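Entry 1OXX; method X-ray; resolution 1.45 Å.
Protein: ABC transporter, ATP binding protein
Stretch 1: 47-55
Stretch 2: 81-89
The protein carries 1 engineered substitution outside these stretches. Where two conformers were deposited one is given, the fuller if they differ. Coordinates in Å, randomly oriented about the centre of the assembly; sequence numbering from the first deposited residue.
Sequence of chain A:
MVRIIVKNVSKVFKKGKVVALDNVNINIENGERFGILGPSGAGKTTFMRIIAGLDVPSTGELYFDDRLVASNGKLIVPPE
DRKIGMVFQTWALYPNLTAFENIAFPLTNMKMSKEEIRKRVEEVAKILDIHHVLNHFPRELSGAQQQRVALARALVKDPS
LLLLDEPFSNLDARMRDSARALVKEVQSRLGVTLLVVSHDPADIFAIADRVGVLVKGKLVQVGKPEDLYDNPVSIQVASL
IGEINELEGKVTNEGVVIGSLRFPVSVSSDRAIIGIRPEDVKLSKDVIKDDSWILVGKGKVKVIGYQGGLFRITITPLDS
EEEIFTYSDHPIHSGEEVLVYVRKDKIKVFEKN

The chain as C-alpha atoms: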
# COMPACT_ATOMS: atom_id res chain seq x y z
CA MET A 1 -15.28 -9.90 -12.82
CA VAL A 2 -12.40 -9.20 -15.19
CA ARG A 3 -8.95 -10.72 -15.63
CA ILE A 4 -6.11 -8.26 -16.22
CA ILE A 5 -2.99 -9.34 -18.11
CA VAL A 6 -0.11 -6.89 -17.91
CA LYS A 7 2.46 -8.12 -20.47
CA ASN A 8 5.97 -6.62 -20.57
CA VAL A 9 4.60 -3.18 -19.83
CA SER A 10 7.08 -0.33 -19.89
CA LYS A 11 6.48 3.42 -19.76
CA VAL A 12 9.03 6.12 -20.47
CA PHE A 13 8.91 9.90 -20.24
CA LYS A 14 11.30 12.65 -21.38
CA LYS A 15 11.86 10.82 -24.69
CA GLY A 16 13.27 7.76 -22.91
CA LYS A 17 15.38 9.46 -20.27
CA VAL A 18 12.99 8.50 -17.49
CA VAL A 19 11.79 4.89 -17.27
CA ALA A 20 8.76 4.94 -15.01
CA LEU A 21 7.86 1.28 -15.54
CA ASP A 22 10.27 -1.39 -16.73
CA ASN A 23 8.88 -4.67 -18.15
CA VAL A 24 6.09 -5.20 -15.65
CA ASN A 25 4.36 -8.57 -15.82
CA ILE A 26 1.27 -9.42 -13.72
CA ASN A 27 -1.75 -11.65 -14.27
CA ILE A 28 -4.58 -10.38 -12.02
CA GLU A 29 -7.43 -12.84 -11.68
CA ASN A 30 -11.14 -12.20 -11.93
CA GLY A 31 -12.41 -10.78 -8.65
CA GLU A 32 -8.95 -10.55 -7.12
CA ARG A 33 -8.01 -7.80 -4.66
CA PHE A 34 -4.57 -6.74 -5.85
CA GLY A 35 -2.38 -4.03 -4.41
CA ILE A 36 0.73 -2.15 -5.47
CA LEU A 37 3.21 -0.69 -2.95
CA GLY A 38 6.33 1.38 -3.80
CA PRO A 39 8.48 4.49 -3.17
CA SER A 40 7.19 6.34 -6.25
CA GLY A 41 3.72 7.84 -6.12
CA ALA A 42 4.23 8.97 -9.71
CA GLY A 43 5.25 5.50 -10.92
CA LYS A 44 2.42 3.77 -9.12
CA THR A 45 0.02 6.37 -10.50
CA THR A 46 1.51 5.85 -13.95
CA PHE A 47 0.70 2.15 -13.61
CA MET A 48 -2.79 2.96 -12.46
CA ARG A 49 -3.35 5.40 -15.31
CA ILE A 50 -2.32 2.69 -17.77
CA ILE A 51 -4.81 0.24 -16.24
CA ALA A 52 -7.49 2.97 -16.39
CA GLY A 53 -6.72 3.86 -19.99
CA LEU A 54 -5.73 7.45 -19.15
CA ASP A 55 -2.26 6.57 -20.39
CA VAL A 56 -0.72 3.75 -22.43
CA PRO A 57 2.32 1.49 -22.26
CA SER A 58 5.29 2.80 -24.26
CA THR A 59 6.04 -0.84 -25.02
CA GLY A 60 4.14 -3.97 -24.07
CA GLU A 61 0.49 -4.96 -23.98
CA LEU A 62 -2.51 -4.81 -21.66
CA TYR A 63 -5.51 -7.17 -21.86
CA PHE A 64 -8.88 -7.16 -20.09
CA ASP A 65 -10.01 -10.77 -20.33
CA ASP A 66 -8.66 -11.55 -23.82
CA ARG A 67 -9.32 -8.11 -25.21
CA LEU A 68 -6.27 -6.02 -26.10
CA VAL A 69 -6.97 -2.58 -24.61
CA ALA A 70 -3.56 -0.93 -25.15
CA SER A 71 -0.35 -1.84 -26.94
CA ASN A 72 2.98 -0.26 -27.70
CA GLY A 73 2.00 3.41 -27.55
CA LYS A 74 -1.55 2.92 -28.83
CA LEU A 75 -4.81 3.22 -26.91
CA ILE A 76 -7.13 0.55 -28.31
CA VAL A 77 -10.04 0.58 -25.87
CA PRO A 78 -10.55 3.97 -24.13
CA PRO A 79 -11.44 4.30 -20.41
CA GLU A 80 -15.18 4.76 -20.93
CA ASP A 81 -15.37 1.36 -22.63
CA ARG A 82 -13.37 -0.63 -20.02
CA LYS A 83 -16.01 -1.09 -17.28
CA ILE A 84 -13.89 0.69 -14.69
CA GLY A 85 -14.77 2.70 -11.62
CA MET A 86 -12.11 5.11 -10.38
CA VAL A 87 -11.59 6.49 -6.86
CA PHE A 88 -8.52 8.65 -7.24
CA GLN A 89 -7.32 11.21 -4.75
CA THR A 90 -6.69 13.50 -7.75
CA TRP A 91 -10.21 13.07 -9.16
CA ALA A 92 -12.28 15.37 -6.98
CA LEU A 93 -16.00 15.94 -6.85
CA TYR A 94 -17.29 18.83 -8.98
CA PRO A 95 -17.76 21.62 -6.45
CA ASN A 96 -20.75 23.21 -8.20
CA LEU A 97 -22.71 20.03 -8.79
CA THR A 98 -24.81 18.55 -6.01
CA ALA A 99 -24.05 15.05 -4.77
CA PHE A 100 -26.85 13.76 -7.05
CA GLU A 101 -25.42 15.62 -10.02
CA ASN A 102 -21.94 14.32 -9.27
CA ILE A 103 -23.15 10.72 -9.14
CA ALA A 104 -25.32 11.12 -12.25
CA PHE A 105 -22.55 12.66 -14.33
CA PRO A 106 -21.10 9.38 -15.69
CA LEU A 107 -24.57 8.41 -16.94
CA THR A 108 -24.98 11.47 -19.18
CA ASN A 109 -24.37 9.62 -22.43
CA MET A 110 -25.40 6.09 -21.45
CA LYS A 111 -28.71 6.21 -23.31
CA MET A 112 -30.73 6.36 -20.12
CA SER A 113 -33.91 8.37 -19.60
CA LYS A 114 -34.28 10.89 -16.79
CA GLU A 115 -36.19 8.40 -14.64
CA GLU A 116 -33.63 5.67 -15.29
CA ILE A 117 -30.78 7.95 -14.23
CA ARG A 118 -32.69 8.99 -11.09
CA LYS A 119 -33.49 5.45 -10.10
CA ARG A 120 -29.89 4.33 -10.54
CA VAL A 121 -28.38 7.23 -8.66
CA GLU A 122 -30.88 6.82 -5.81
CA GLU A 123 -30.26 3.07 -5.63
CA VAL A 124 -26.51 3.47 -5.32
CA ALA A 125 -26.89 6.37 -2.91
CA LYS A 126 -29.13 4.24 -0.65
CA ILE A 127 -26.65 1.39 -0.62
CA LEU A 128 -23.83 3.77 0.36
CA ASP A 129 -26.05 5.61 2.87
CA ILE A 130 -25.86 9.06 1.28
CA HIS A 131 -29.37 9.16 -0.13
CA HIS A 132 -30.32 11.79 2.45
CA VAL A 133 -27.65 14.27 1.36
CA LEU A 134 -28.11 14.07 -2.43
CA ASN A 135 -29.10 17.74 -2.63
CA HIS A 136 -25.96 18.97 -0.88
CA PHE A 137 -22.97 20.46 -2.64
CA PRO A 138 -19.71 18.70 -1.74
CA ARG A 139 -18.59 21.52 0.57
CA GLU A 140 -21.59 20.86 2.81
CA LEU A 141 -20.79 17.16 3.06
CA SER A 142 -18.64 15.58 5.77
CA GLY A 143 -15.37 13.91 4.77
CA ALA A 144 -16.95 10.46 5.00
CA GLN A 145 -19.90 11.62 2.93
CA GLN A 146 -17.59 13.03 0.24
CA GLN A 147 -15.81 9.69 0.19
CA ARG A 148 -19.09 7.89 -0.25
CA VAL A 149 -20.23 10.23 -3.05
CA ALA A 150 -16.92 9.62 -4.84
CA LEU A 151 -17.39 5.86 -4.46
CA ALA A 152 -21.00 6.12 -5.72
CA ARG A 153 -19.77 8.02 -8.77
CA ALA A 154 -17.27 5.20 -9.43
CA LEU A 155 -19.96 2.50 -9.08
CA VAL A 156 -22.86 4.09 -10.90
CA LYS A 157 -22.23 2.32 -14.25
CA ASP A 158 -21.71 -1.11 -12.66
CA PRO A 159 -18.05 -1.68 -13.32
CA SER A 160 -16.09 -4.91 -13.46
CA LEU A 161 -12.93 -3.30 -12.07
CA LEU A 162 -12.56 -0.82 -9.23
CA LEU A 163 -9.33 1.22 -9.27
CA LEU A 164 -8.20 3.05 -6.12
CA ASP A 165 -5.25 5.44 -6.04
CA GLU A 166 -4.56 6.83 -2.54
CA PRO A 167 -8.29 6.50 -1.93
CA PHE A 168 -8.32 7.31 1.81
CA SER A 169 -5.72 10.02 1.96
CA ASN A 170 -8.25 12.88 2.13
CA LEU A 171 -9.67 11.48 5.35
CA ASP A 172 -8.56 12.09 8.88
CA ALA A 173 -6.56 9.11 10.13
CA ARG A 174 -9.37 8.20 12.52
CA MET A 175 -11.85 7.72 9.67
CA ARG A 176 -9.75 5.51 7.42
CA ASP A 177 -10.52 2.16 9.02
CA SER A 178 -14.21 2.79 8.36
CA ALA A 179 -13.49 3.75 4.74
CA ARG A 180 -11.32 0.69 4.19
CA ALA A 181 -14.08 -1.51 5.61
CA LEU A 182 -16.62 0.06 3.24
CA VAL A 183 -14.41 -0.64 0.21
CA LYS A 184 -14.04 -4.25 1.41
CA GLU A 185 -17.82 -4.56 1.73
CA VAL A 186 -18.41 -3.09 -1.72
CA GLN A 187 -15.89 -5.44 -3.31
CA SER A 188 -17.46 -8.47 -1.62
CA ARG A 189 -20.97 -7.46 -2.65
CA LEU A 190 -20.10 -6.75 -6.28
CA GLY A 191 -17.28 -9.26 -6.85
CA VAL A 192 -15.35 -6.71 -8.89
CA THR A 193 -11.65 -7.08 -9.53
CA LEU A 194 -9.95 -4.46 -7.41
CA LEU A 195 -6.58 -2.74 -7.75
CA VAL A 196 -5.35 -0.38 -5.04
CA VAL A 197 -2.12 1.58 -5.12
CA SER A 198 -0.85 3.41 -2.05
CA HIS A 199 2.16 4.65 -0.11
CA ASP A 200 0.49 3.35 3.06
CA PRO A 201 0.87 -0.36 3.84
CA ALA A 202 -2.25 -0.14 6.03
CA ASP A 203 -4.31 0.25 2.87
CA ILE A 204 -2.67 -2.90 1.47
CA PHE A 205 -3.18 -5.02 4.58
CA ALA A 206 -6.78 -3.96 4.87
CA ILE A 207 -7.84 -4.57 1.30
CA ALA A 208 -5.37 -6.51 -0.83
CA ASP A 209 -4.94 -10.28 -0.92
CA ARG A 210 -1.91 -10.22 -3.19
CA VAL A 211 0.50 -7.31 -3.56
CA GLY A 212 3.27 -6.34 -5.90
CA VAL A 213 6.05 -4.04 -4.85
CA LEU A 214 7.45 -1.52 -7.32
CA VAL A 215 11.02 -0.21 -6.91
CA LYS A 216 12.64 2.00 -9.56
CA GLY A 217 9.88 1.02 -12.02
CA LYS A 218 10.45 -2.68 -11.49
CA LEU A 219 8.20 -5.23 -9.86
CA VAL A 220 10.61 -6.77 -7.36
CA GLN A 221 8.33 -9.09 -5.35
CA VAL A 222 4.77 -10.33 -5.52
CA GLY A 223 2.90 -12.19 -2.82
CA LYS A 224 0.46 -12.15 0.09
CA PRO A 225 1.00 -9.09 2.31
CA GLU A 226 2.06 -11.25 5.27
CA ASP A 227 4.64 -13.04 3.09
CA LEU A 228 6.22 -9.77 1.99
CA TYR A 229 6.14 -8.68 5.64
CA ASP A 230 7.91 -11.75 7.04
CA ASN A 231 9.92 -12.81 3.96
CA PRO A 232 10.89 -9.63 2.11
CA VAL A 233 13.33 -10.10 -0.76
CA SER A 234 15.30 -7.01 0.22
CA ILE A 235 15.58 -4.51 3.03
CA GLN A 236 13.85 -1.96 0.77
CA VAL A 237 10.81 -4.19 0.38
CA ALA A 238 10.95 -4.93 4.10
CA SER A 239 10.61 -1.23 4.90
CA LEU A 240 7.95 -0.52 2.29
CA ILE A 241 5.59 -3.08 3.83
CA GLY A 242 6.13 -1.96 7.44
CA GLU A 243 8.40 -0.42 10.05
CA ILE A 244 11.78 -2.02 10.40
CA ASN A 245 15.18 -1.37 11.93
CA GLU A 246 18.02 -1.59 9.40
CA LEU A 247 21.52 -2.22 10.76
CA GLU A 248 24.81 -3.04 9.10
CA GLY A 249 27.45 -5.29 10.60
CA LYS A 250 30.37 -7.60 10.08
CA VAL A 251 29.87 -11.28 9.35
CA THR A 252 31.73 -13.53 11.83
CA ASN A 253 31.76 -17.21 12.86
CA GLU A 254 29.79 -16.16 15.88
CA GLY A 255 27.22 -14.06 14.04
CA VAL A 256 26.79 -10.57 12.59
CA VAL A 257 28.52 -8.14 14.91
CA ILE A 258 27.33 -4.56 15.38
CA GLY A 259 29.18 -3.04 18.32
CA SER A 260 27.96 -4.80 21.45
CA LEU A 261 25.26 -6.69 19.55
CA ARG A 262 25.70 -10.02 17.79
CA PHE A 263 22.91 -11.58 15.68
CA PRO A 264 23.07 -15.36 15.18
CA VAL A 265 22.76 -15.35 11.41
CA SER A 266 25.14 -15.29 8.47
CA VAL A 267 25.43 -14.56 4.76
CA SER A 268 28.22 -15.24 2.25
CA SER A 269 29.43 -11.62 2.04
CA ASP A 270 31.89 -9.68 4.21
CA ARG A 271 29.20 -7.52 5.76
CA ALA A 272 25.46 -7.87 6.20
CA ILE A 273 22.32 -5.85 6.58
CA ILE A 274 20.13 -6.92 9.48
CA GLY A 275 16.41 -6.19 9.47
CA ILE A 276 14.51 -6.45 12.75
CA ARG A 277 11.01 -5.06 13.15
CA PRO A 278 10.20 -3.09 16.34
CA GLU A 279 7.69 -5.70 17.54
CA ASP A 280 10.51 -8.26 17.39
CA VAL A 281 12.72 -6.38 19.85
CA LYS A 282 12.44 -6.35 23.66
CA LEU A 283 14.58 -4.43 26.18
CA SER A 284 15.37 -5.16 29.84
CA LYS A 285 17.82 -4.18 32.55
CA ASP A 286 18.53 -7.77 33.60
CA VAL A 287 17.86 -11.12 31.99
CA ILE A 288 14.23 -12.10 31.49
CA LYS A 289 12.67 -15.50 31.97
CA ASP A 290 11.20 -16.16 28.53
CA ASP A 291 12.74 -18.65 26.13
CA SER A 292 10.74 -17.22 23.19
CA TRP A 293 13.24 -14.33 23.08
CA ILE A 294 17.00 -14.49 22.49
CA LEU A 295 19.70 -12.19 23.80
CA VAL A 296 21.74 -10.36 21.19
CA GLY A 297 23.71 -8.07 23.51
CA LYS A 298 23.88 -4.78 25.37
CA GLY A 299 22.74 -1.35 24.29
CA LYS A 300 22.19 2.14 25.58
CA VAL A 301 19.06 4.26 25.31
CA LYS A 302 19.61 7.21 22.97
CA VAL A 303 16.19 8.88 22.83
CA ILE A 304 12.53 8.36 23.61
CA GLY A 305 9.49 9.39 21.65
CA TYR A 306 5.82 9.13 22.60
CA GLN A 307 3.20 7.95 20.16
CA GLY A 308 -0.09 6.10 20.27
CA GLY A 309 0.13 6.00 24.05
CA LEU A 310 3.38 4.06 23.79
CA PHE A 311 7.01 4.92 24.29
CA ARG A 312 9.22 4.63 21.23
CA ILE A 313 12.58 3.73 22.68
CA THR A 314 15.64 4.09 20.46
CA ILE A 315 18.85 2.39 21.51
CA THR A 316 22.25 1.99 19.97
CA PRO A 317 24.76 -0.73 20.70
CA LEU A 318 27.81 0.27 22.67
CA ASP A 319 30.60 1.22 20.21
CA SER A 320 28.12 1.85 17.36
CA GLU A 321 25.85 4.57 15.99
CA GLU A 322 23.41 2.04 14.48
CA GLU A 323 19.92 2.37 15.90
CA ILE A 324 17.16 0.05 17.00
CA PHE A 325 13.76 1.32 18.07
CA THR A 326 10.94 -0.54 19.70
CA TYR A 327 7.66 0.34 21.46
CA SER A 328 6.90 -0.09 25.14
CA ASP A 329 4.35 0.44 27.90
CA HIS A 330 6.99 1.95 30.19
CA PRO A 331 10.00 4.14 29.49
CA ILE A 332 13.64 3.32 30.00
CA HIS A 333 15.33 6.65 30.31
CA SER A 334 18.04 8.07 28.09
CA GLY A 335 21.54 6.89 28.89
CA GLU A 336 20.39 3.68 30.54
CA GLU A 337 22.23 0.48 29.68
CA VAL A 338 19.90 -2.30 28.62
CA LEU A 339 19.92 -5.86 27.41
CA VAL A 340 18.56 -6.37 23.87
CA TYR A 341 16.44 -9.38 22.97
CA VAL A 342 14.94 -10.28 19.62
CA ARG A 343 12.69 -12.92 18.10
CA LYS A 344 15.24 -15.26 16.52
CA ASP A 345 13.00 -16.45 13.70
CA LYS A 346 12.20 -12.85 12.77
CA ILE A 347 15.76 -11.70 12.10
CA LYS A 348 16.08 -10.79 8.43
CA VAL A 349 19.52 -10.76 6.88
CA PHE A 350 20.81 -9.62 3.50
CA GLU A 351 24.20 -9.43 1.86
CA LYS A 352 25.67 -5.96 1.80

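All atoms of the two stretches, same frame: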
# COMPACT_ATOMS: atom_id res chain seq x y z
N PHE A 47 1.27 3.48 -13.44
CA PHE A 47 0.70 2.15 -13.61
C PHE A 47 -0.82 2.20 -13.57
O PHE A 47 -1.50 1.65 -14.42
CB PHE A 47 1.21 1.21 -12.52
CG PHE A 47 0.70 -0.20 -12.63
CD1 PHE A 47 1.23 -1.08 -13.56
CD2 PHE A 47 -0.31 -0.66 -11.81
CE1 PHE A 47 0.76 -2.38 -13.67
CE2 PHE A 47 -0.77 -1.96 -11.91
CZ PHE A 47 -0.24 -2.82 -12.84
N MET A 48 -1.35 2.91 -12.59
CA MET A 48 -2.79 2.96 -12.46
C MET A 48 -3.45 3.63 -13.66
O MET A 48 -4.53 3.22 -14.11
CB MET A 48 -3.16 3.71 -11.18
CG MET A 48 -4.67 3.72 -10.94
SD MET A 48 -5.26 3.27 -9.31
CE MET A 48 -5.30 1.52 -9.47
N ARG A 49 -2.82 4.68 -14.16
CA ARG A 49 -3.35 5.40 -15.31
C ARG A 49 -3.35 4.50 -16.55
O ARG A 49 -4.25 4.60 -17.39
CB ARG A 49 -2.55 6.68 -15.56
CG ARG A 49 -2.88 7.79 -14.59
CD ARG A 49 -2.01 9.02 -14.71
NE ARG A 49 -2.25 9.79 -15.92
CZ ARG A 49 -3.25 10.64 -16.06
NH1 ARG A 49 -4.11 10.84 -15.08
NH2 ARG A 49 -3.39 11.32 -17.20
N ILE A 50 -2.36 3.63 -16.66
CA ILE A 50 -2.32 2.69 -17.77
C ILE A 50 -3.46 1.67 -17.63
O ILE A 50 -4.13 1.33 -18.61
CB ILE A 50 -0.94 2.03 -17.87
CG1 ILE A 50 0.03 3.04 -18.45
CG2 ILE A 50 -0.99 0.80 -18.74
CD1 ILE A 50 1.48 2.60 -18.47
N ILE A 51 -3.68 1.15 -16.42
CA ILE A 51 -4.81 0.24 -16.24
C ILE A 51 -6.14 0.96 -16.54
O ILE A 51 -7.04 0.36 -17.12
CB ILE A 51 -4.83 -0.37 -14.81
CG1 ILE A 51 -3.50 -1.04 -14.47
CG2 ILE A 51 -5.99 -1.35 -14.67
CD1 ILE A 51 -3.07 -2.12 -15.43
N ALA A 52 -6.25 2.23 -16.16
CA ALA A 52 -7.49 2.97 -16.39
C ALA A 52 -7.71 3.32 -17.85
O ALA A 52 -8.84 3.45 -18.31
CB ALA A 52 -7.52 4.23 -15.56
N GLY A 53 -6.62 3.47 -18.60
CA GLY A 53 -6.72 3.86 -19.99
C GLY A 53 -6.50 5.36 -20.16
O GLY A 53 -6.72 5.90 -21.24
N LEU A 54 -6.06 6.02 -19.10
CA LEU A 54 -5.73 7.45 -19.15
C LEU A 54 -4.33 7.67 -19.72
O LEU A 54 -3.94 8.79 -20.07
CB LEU A 54 -5.86 8.07 -17.75
CG LEU A 54 -7.29 8.05 -17.19
CD1 LEU A 54 -7.31 8.41 -15.73
CD2 LEU A 54 -8.18 8.98 -18.00
N ASP A 55 -3.57 6.58 -19.77
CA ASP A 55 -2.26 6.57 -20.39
C ASP A 55 -2.09 5.20 -21.02
O ASP A 55 -2.95 4.33 -20.87
CB ASP A 55 -1.17 6.86 -19.37
CG ASP A 55 0.12 7.36 -20.01
OD1 ASP A 55 0.27 7.31 -21.25
OD2 ASP A 55 1.06 7.81 -19.32
N ASP A 81 -14.93 2.65 -22.12
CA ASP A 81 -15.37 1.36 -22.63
C ASP A 81 -14.76 0.17 -21.87
O ASP A 81 -14.96 -0.97 -22.29
CB ASP A 81 -15.03 1.22 -24.11
CG ASP A 81 -15.79 2.20 -24.98
OD1 ASP A 81 -16.81 2.76 -24.52
OD2 ASP A 81 -15.44 2.46 -26.15
N ARG A 82 -14.03 0.43 -20.78
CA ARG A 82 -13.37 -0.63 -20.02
C ARG A 82 -14.06 -1.18 -18.75
O ARG A 82 -13.52 -2.05 -18.05
CB ARG A 82 -12.00 -0.14 -19.60
CG ARG A 82 -11.01 -0.01 -20.73
CD ARG A 82 -9.65 0.29 -20.21
NE ARG A 82 -8.71 0.61 -21.29
CZ ARG A 82 -7.40 0.71 -21.12
NH1 ARG A 82 -6.84 0.49 -19.93
NH2 ARG A 82 -6.65 1.02 -22.16
N LYS A 83 -15.25 -0.69 -18.46
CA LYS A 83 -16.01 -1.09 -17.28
C LYS A 83 -15.24 -0.90 -15.98
O LYS A 83 -15.17 -1.79 -15.14
CB LYS A 83 -16.58 -2.50 -17.41
CG LYS A 83 -17.52 -2.66 -18.61
CD LYS A 83 -18.63 -3.67 -18.34
CE LYS A 83 -19.85 -3.00 -17.72
NZ LYS A 83 -21.10 -3.77 -17.98
N ILE A 84 -14.70 0.30 -15.84
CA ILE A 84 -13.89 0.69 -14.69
C ILE A 84 -14.58 1.76 -13.86
O ILE A 84 -15.31 2.61 -14.39
CB ILE A 84 -12.55 1.23 -15.14
CG1 ILE A 84 -11.79 0.15 -15.90
CG2 ILE A 84 -11.72 1.67 -13.96
CD1 ILE A 84 -10.47 0.64 -16.48
N GLY A 85 -14.38 1.66 -12.56
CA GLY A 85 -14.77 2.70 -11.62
C GLY A 85 -13.49 3.20 -10.97
O GLY A 85 -12.66 2.39 -10.55
N MET A 86 -13.33 4.51 -10.91
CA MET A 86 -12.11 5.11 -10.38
C MET A 86 -12.37 5.94 -9.12
O MET A 86 -13.25 6.80 -9.12
CB MET A 86 -11.48 6.02 -11.44
CG MET A 86 -10.94 5.28 -12.65
SD MET A 86 -10.46 6.38 -14.00
CE MET A 86 -12.06 6.88 -14.60
N VAL A 87 -11.58 5.68 -8.08
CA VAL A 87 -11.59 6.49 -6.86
C VAL A 87 -10.16 6.93 -6.73
O VAL A 87 -9.32 6.17 -6.25
CB VAL A 87 -11.97 5.70 -5.63
CG1 VAL A 87 -11.90 6.60 -4.41
CG2 VAL A 87 -13.36 5.11 -5.79
N PHE A 88 -9.88 8.14 -7.18
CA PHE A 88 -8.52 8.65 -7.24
C PHE A 88 -8.46 9.91 -6.43
O PHE A 88 -9.29 10.80 -6.60
CB PHE A 88 -8.12 9.01 -8.68
CG PHE A 88 -7.94 7.84 -9.62
CD1 PHE A 88 -7.97 6.53 -9.18
CD2 PHE A 88 -7.74 8.08 -10.97
CE1 PHE A 88 -7.78 5.49 -10.07
CE2 PHE A 88 -7.55 7.04 -11.85
CZ PHE A 88 -7.57 5.75 -11.40
N GLN A 89 -7.46 10.03 -5.58
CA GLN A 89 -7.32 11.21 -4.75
C GLN A 89 -7.34 12.47 -5.62
O GLN A 89 -7.88 13.50 -5.22
CB GLN A 89 -6.03 11.15 -3.92
CG GLN A 89 -5.87 12.34 -2.98
CD GLN A 89 -4.74 12.19 -1.99
OE1 GLN A 89 -4.92 12.43 -0.79
NE2 GLN A 89 -3.56 11.79 -2.47
O HOH W 1 -3.94 1.79 -21.29

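The last turn and a half of a helix, ending at Ala52, lies against strand 84-88. The two run nearly antiparallel, at 152° between their directions. Their axes come no closer than 10.5 Å, and the contact is made largely by side chains from the strand and from Arg82 just before it, reaching the helix. The gap narrows toward the end of the helix: the CA atoms of Met48 and Phe88 are 9.6 Å apart, those of Ala52 and Ile84 only 7.0 Å.

Arg82 makes the polar part of the contact. Its CA-to-CB bond points toward the helix. Chi1 is m, chi2 and chi3 are t, and chi4 is -169°, so the chain is almost fully extended. This reach carries the guanidinium to the end of the helix, where Leu54 N and Asp55 N turn to Arg49 O and so leave Ile50 O and Ile51 O without their usual i+4 donors; Ile50 O keeps a weak bond from Gly53 N. Arg82 NH1 donates to Ile51 O at 2.8 Å and to Ile50 O at 3.1 Å. Both oxygens lie near the guanidinium plane, where its N-H bonds point. Arg82 NH2 gives a hydrogen to water 1 at 2.9 Å. Water 1 donates in turn to Ile50 O at 2.7 Å and to Asp55 O at 2.8 Å. NE is satisfied elsewhere in the structure.

Gly53 follows the helix with a positive phi of 98°. Its N lies over one face of the guanidinium, 3.3 Å from Arg82 NH1. Both are donors, so this is packing and not a hydrogen bond. Gly53 N instead bonds to Arg49 O at 2.9 Å. An ideal CB on Gly53 would sit 2.9 Å from Arg82 CZ, a clash. It would also jam against the carbonyl of Ala52. The absent side chain leaves room for the arginine.

Ile84, Met86 and Phe88, every second residue of the strand, each direct CB toward the helix. All three have chi1 m. Ile84 has chi2 t, which places CD1 3.5 Å from Ile51 O and 3.7 Å from Ala52 O. Met86 SD lies 4.0 Å from Ala52 CB and 4.1 Å from Leu54 CD1.

Phe88 has the largest covered area in the contact. Ala52 CB, 4.4 Å from Phe88 CZ, and Leu54 CD1, 4.1 Å from Phe88 CE2, both lie at the ring edge. Leu54 points CB sideways, but its m, t conformation brings its end nearer the strand. Met48, modelled in two conformers, has chi1 t and an off-well chi2 of 132° in the one given. Its SD is 3.4 Å from Phe88 CE1 and approaches the ring obliquely.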